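Local coordinates for penicillin-binding protein activator LpoB (Salmonella enterica subsp. enterica serovar Typhimurium, PDB 4Q6V) that probably regulates peptidoglycan synthesis as an outer-membrane lipoprotein activator of penicillin-binding protein 1B, probably essential for that synthase, and is represented by its C-terminal domain, at residues Y1-V11 with A104-M115; G19-L27 with I90-Y98. All blocks are in the same frame, centred on the assembly; numbering follows the deposited sequence.

Contact 1: residues Y1-V11 with A104-M115; sequences YDWNGAMQPLV and ASGNVNAPALQM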
# COMPACT_ATOMS: atom_id res chain seq x y z
N TYR A 1 -2.03 -17.99 5.86
CA TYR A 1 -1.41 -16.69 6.27
C TYR A 1 -2.39 -15.88 7.08
O TYR A 1 -3.49 -15.68 6.65
CB TYR A 1 -1.03 -15.81 5.08
CG TYR A 1 0.09 -16.30 4.20
CD1 TYR A 1 1.30 -16.69 4.75
CD2 TYR A 1 -0.05 -16.34 2.82
CE1 TYR A 1 2.33 -17.14 3.95
CE2 TYR A 1 0.98 -16.78 2.02
CZ TYR A 1 2.17 -17.19 2.59
OH TYR A 1 3.19 -17.63 1.77
N ASP A 2 -1.94 -15.42 8.24
CA ASP A 2 -2.68 -14.47 9.06
C ASP A 2 -2.25 -13.04 8.74
O ASP A 2 -1.42 -12.47 9.45
CB ASP A 2 -2.45 -14.73 10.55
CG ASP A 2 -3.36 -13.90 11.44
OD1 ASP A 2 -4.32 -13.30 10.90
OD2 ASP A 2 -3.11 -13.87 12.66
N TRP A 3 -2.83 -12.50 7.67
CA TRP A 3 -2.49 -11.15 7.20
C TRP A 3 -2.89 -10.04 8.16
O TRP A 3 -2.07 -9.15 8.45
CB TRP A 3 -3.12 -10.93 5.84
CG TRP A 3 -2.52 -11.67 4.68
CD1 TRP A 3 -3.17 -12.59 3.91
CD2 TRP A 3 -1.21 -11.52 4.09
NE1 TRP A 3 -2.35 -13.03 2.90
CE2 TRP A 3 -1.14 -12.39 2.99
CE3 TRP A 3 -0.09 -10.75 4.41
CZ2 TRP A 3 0.01 -12.52 2.18
CZ3 TRP A 3 1.04 -10.85 3.59
CH2 TRP A 3 1.09 -11.74 2.52
N ASN A 4 -4.10 -10.12 8.72
CA ASN A 4 -4.53 -9.20 9.80
C ASN A 4 -3.57 -9.14 10.98
O ASN A 4 -3.23 -8.08 11.50
CB ASN A 4 -5.96 -9.51 10.28
CG ASN A 4 -7.07 -8.88 9.43
OD1 ASN A 4 -6.94 -7.78 8.89
ND2 ASN A 4 -8.20 -9.56 9.33
N GLY A 5 -3.11 -10.30 11.44
CA GLY A 5 -2.21 -10.36 12.55
C GLY A 5 -0.95 -9.59 12.30
O GLY A 5 -0.44 -8.92 13.21
N ALA A 6 -0.47 -9.66 11.06
CA ALA A 6 0.65 -8.86 10.62
C ALA A 6 0.30 -7.39 10.33
O ALA A 6 1.04 -6.46 10.74
CB ALA A 6 1.27 -9.51 9.41
N MSE A 7 -0.84 -7.19 9.67
CA MSE A 7 -1.18 -5.87 9.11
C MSE A 7 -1.76 -4.93 10.16
O MSE A 7 -1.47 -3.74 10.16
CB MSE A 7 -2.13 -6.04 7.97
CG MSE A 7 -1.40 -6.20 6.64
SE MSE A 7 -2.57 -6.96 5.25
CE MSE A 7 -1.25 -6.90 3.81
N GLN A 8 -2.55 -5.45 11.11
CA GLN A 8 -3.27 -4.63 12.08
C GLN A 8 -2.34 -3.82 12.97
O GLN A 8 -2.54 -2.62 13.18
CB GLN A 8 -4.21 -5.47 12.97
CG GLN A 8 -5.33 -6.19 12.25
CD GLN A 8 -6.31 -5.25 11.59
OE1 GLN A 8 -6.50 -4.12 12.03
NE2 GLN A 8 -6.94 -5.73 10.50
N PRO A 9 -1.31 -4.46 13.53
CA PRO A 9 -0.40 -3.71 14.36
C PRO A 9 0.38 -2.64 13.59
O PRO A 9 0.72 -1.63 14.17
CB PRO A 9 0.56 -4.78 14.90
CG PRO A 9 0.25 -6.05 14.22
CD PRO A 9 -1.15 -5.92 13.70
N LEU A 10 0.68 -2.91 12.31
CA LEU A 10 1.49 -1.99 11.49
C LEU A 10 0.61 -0.80 11.10
O LEU A 10 1.03 0.35 11.16
CB LEU A 10 1.99 -2.70 10.25
CG LEU A 10 3.10 -3.74 10.41
CD1 LEU A 10 3.46 -4.42 9.11
CD2 LEU A 10 4.32 -3.07 10.99
N VAL A 11 -0.63 -1.07 10.73
CA VAL A 11 -1.58 0.03 10.44
C VAL A 11 -1.80 0.92 11.66
O VAL A 11 -1.90 2.13 11.58
CB VAL A 11 -2.91 -0.49 9.91
CG1 VAL A 11 -3.96 0.61 9.96
CG2 VAL A 11 -2.71 -1.01 8.50
N ALA A 104 5.94 -8.46 0.57
CA ALA A 104 6.27 -9.64 1.35
C ALA A 104 7.52 -10.28 0.75
O ALA A 104 7.61 -10.44 -0.46
CB ALA A 104 5.12 -10.63 1.39
N SER A 105 8.51 -10.54 1.59
CA SER A 105 9.77 -11.10 1.16
C SER A 105 10.29 -12.24 2.04
O SER A 105 9.68 -12.61 3.07
CB SER A 105 10.79 -9.97 1.05
OG SER A 105 11.12 -9.34 2.30
N GLY A 106 11.39 -12.83 1.60
CA GLY A 106 11.97 -14.00 2.30
C GLY A 106 11.32 -15.34 1.91
O GLY A 106 10.90 -15.50 0.78
N ASN A 107 11.21 -16.26 2.86
CA ASN A 107 10.64 -17.57 2.55
C ASN A 107 9.13 -17.58 2.38
O ASN A 107 8.40 -16.92 3.13
CB ASN A 107 11.06 -18.56 3.63
CG ASN A 107 10.71 -19.98 3.27
OD1 ASN A 107 11.35 -20.58 2.41
ND2 ASN A 107 9.70 -20.54 3.94
N VAL A 108 8.63 -18.36 1.42
CA VAL A 108 7.23 -18.37 1.10
C VAL A 108 6.34 -18.74 2.31
O VAL A 108 5.25 -18.21 2.51
CB VAL A 108 6.96 -19.28 -0.13
CG1 VAL A 108 7.22 -20.74 0.22
CG2 VAL A 108 5.54 -19.05 -0.65
N ASN A 109 6.84 -19.64 3.16
CA ASN A 109 6.08 -20.09 4.33
C ASN A 109 6.31 -19.24 5.59
O ASN A 109 5.70 -19.49 6.64
CB ASN A 109 6.36 -21.55 4.65
CG ASN A 109 5.80 -22.47 3.60
OD1 ASN A 109 4.82 -22.15 2.91
ND2 ASN A 109 6.46 -23.62 3.42
N ALA A 110 7.15 -18.22 5.49
CA ALA A 110 7.47 -17.37 6.60
C ALA A 110 7.82 -15.91 6.21
O ALA A 110 8.84 -15.40 6.62
CB ALA A 110 8.59 -18.01 7.40
N PRO A 111 6.94 -15.26 5.46
CA PRO A 111 7.25 -13.99 4.82
C PRO A 111 7.54 -12.87 5.83
O PRO A 111 7.05 -12.85 6.95
CB PRO A 111 6.00 -13.68 4.05
CG PRO A 111 5.28 -14.98 3.85
CD PRO A 111 5.59 -15.73 5.10
N ALA A 112 8.33 -11.91 5.41
CA ALA A 112 8.44 -10.61 6.09
C ALA A 112 7.66 -9.51 5.36
O ALA A 112 7.90 -9.21 4.20
CB ALA A 112 9.90 -10.26 6.31
N LEU A 113 6.67 -8.94 6.04
CA LEU A 113 5.88 -7.81 5.53
C LEU A 113 6.58 -6.49 5.89
O LEU A 113 6.96 -6.25 7.01
CB LEU A 113 4.46 -7.87 6.08
CG LEU A 113 3.46 -6.88 5.51
CD1 LEU A 113 3.21 -7.12 4.05
CD2 LEU A 113 2.17 -6.98 6.28
N GLN A 114 6.82 -5.65 4.89
CA GLN A 114 7.38 -4.32 5.09
C GLN A 114 6.50 -3.31 4.39
O GLN A 114 5.98 -3.58 3.30
CB GLN A 114 8.82 -4.23 4.60
CG GLN A 114 9.76 -5.05 5.48
CD GLN A 114 11.06 -5.49 4.82
OE1 GLN A 114 11.18 -5.49 3.59
NE2 GLN A 114 12.04 -5.88 5.64
N MSE A 115 6.34 -2.16 5.02
CA MSE A 115 5.43 -1.13 4.48
C MSE A 115 6.10 0.21 4.58
O MSE A 115 6.91 0.44 5.45
CB MSE A 115 4.11 -1.11 5.26
CG MSE A 115 3.28 -2.35 4.99
SE MSE A 115 1.48 -2.26 5.81
CE MSE A 115 2.07 -1.44 7.48
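The N-terminal helix of the LpoB C-terminal domain lies on one face of the mixed sheet here, its residues L10, M7 and A6 closing over L113 of the hairpin formed by strands 98-106 and 112-119. Axes of the short segments 3-11 and 112-115 run 9.8 Å apart at 29°, so A6 faces L113 and L10 faces M115, the alternate residues that point to the helix. L113 lies at the centre of the contact: with CG anti to its backbone N (chi1 -171°), it sends CD2 toward the helix, where it lies 3.7 Å from M7 CG, 4.1 Å from A6 CB and 4.0 Å from L10 CD1. The small A6 lets the helix come close, while the branched leucines fill the width. M115, a selenomethionine like M7, faces the helix near L10, though the exact placement of its methyl end is doubtful.

W3 extends the apolar layer, its indole edge 4.3 Å (CH2) from A104 CB, and the ring carries Y1 CB over one face. Beyond it Y1 packs on P111, which follows the turn N107-A110, with CE1 3.7 Å from P111 CG, proline offering a rigid apolar surface. At the helix start, D2 is the N-cap and accepts a weak bond from G5 N. The helix is therefore joined to the hairpin by buried apolar surface, while D2 caps its first turn.

Contact 2: residues G19-L27 with I90-Y98; sequences GVTAGSVLL and IARNVGAQY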
# COMPACT_ATOMS: atom_id res chain seq x y z
N GLY A 19 2.38 13.28 11.14
CA GLY A 19 2.34 13.57 9.72
C GLY A 19 1.32 12.72 8.96
O GLY A 19 1.04 13.00 7.78
N VAL A 20 0.79 11.71 9.65
CA VAL A 20 -0.27 10.87 9.11
C VAL A 20 -1.62 11.39 9.63
O VAL A 20 -1.91 11.30 10.81
CB VAL A 20 -0.07 9.39 9.45
CG1 VAL A 20 -1.09 8.54 8.70
CG2 VAL A 20 1.35 8.91 9.14
N THR A 21 -2.43 11.94 8.74
CA THR A 21 -3.74 12.43 9.11
C THR A 21 -4.82 11.44 8.67
O THR A 21 -4.95 11.11 7.49
CB THR A 21 -3.99 13.82 8.53
OG1 THR A 21 -4.28 13.70 7.14
CG2 THR A 21 -2.75 14.72 8.66
N ALA A 22 -5.60 10.96 9.64
CA ALA A 22 -6.74 10.10 9.35
C ALA A 22 -7.81 10.86 8.57
O ALA A 22 -8.01 12.06 8.73
CB ALA A 22 -7.32 9.51 10.65
N GLY A 23 -8.50 10.14 7.67
CA GLY A 23 -9.59 10.66 6.91
C GLY A 23 -9.12 11.25 5.59
O GLY A 23 -9.91 11.84 4.85
N SER A 24 -7.82 11.14 5.31
CA SER A 24 -7.24 11.70 4.07
C SER A 24 -7.30 10.66 2.96
O SER A 24 -7.74 9.52 3.16
CB SER A 24 -5.83 12.23 4.33
OG SER A 24 -5.10 11.23 4.97
N VAL A 25 -6.93 11.08 1.75
CA VAL A 25 -7.06 10.23 0.60
C VAL A 25 -5.73 9.48 0.48
O VAL A 25 -4.62 10.06 0.42
CB VAL A 25 -7.37 11.03 -0.65
CG1 VAL A 25 -7.54 10.11 -1.86
CG2 VAL A 25 -8.61 11.92 -0.45
N LEU A 26 -5.84 8.16 0.43
CA LEU A 26 -4.65 7.28 0.48
C LEU A 26 -4.70 6.38 -0.73
O LEU A 26 -5.68 5.71 -0.96
CB LEU A 26 -4.59 6.55 1.80
CG LEU A 26 -3.58 5.39 1.85
CD1 LEU A 26 -2.14 5.88 1.95
CD2 LEU A 26 -3.94 4.53 3.04
N LEU A 27 -3.63 6.37 -1.52
CA LEU A 27 -3.40 5.38 -2.53
C LEU A 27 -2.66 4.15 -2.03
O LEU A 27 -1.50 4.21 -1.65
CB LEU A 27 -2.66 6.02 -3.72
CG LEU A 27 -2.29 5.11 -4.88
CD1 LEU A 27 -3.46 4.25 -5.28
CD2 LEU A 27 -1.72 5.87 -6.07
N ILE A 90 0.58 9.04 -10.61
CA ILE A 90 -0.77 8.57 -10.47
C ILE A 90 -1.46 9.25 -9.29
O ILE A 90 -2.59 9.71 -9.39
CB ILE A 90 -0.85 7.02 -10.34
CG1 ILE A 90 -0.37 6.31 -11.60
CG2 ILE A 90 -2.27 6.56 -10.06
CD1 ILE A 90 -1.22 6.56 -12.81
N ALA A 91 -0.76 9.36 -8.16
CA ALA A 91 -1.30 9.95 -6.94
C ALA A 91 -1.78 11.34 -7.22
O ALA A 91 -2.85 11.76 -6.75
CB ALA A 91 -0.23 9.95 -5.87
N ARG A 92 -1.03 12.09 -8.04
CA ARG A 92 -1.40 13.50 -8.32
C ARG A 92 -2.66 13.64 -9.16
O ARG A 92 -3.50 14.52 -8.88
CB ARG A 92 -0.23 14.23 -8.97
CG ARG A 92 0.98 14.37 -8.06
CD ARG A 92 1.84 15.59 -8.43
NE ARG A 92 2.82 15.92 -7.39
CZ ARG A 92 4.12 15.64 -7.46
NH1 ARG A 92 4.66 15.02 -8.51
NH2 ARG A 92 4.91 15.99 -6.45
N ASN A 93 -2.81 12.75 -10.14
CA ASN A 93 -4.03 12.72 -10.94
C ASN A 93 -5.27 12.42 -10.14
O ASN A 93 -6.29 13.01 -10.45
CB ASN A 93 -3.91 11.73 -12.11
CG ASN A 93 -3.74 12.41 -13.46
OD1 ASN A 93 -4.19 11.91 -14.49
ND2 ASN A 93 -3.09 13.58 -13.46
N VAL A 94 -5.18 11.53 -9.15
CA VAL A 94 -6.35 11.04 -8.40
C VAL A 94 -6.64 11.79 -7.10
O VAL A 94 -7.62 11.49 -6.40
CB VAL A 94 -6.23 9.54 -8.07
CG1 VAL A 94 -6.18 8.76 -9.38
CG2 VAL A 94 -5.01 9.20 -7.18
N GLY A 95 -5.75 12.72 -6.76
CA GLY A 95 -5.91 13.53 -5.57
C GLY A 95 -5.48 12.90 -4.24
O GLY A 95 -5.98 13.23 -3.16
N ALA A 96 -4.50 12.00 -4.28
CA ALA A 96 -4.08 11.29 -3.06
C ALA A 96 -3.03 12.10 -2.34
O ALA A 96 -2.14 12.69 -3.00
CB ALA A 96 -3.55 9.93 -3.45
N GLN A 97 -3.13 12.17 -1.02
CA GLN A 97 -2.13 12.84 -0.18
C GLN A 97 -0.96 11.90 0.16
O GLN A 97 0.19 12.35 0.34
CB GLN A 97 -2.81 13.35 1.08
CG GLN A 97 -1.91 14.18 2.01
CD GLN A 97 -2.65 14.72 3.24
OE1 GLN A 97 -3.88 14.60 3.36
NE2 GLN A 97 -1.91 15.33 4.14
N TYR A 98 -1.23 10.60 0.26
CA TYR A 98 -0.27 9.60 0.58
C TYR A 98 -0.26 8.44 -0.39
O TYR A 98 -1.28 8.11 -1.02
CB TYR A 98 -0.52 9.04 1.99
CG TYR A 98 -0.63 10.05 3.11
CD1 TYR A 98 0.51 10.59 3.70
CD2 TYR A 98 -1.85 10.44 3.59
CE1 TYR A 98 0.41 11.51 4.74
CE2 TYR A 98 -1.97 11.35 4.62
CZ TYR A 98 -0.84 11.88 5.20
OH TYR A 98 -0.99 12.79 6.22
O HOH W 1 -6.04 13.86 1.40
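Backbone hydrogen bonds join the start of strand 25-35 to the chain leaving helix 84-94, where L26 and Y98 form a parallel bridge. L27 N donates to Y98 O at 3.0 Å, while V25 O receives Q97 N at 3.0 Å and, more weakly, Y98 N. G95, with positive phi, turns the chain out of the helix toward this bridge.

Side-chain polar bonds centre on the Y98 phenol. Its first torsion (chi1 -53°) sets CG anti to the carbonyl carbon, and the ring extends to the loop before the strand. There Y98 OH donates to G19 O at 2.6 Å and accepts from T21 N at 3.0 Å, so the hydroxyl acts as both donor and acceptor, which suits tyrosine to this place. S24 OG reaches the ring edge in plane, 3.2 Å from Y98 CE2, and itself donates to T21 O across the type II turn T21-S24, nearly along the C=O axis. The extended Q97 lays CG over one ring face, and its OE1 accepts from a water that in turn accepts from V25 N.

Apolar contacts fill the remainder. L26 CD1 packs 3.6 Å from Y98 CB. L27 leans the other way, its CB 4.0 Å from A96 CB and its CD2 4.1 Å from I90 CG2, with A91 and A96 small enough to admit it between strand and helix. Strand pairing thus fixes the register, while one tyrosine hydroxyl, gripped by two backbone groups, ties the G19-T21 part of the loop to the sheet, the turn T21-S24 being closed by its own bond.

How the contacts relate
Both contacts reach one mixed sheet, in which strands 25-35 and 98-106 are parallel neighbours, but they sit on opposite sides of the chain's centre. Their centres are 23 Å apart and their nearest atoms about 7 Å apart, without touching. Along the chain, contact 2 is nested within the loop closed by contact 1: helix 3-15 leads through residues 19-24 into strand 25-35, and helix 84-94 leads into strand 98-106. Contact 1 covers the sheet with a helix through apolar side chains, whereas contact 2 pairs backbone at the strand starts. L117 of strand 112-119 touches V20, L26 and Y98, so the strand packed in contact 1 also meets contact 2.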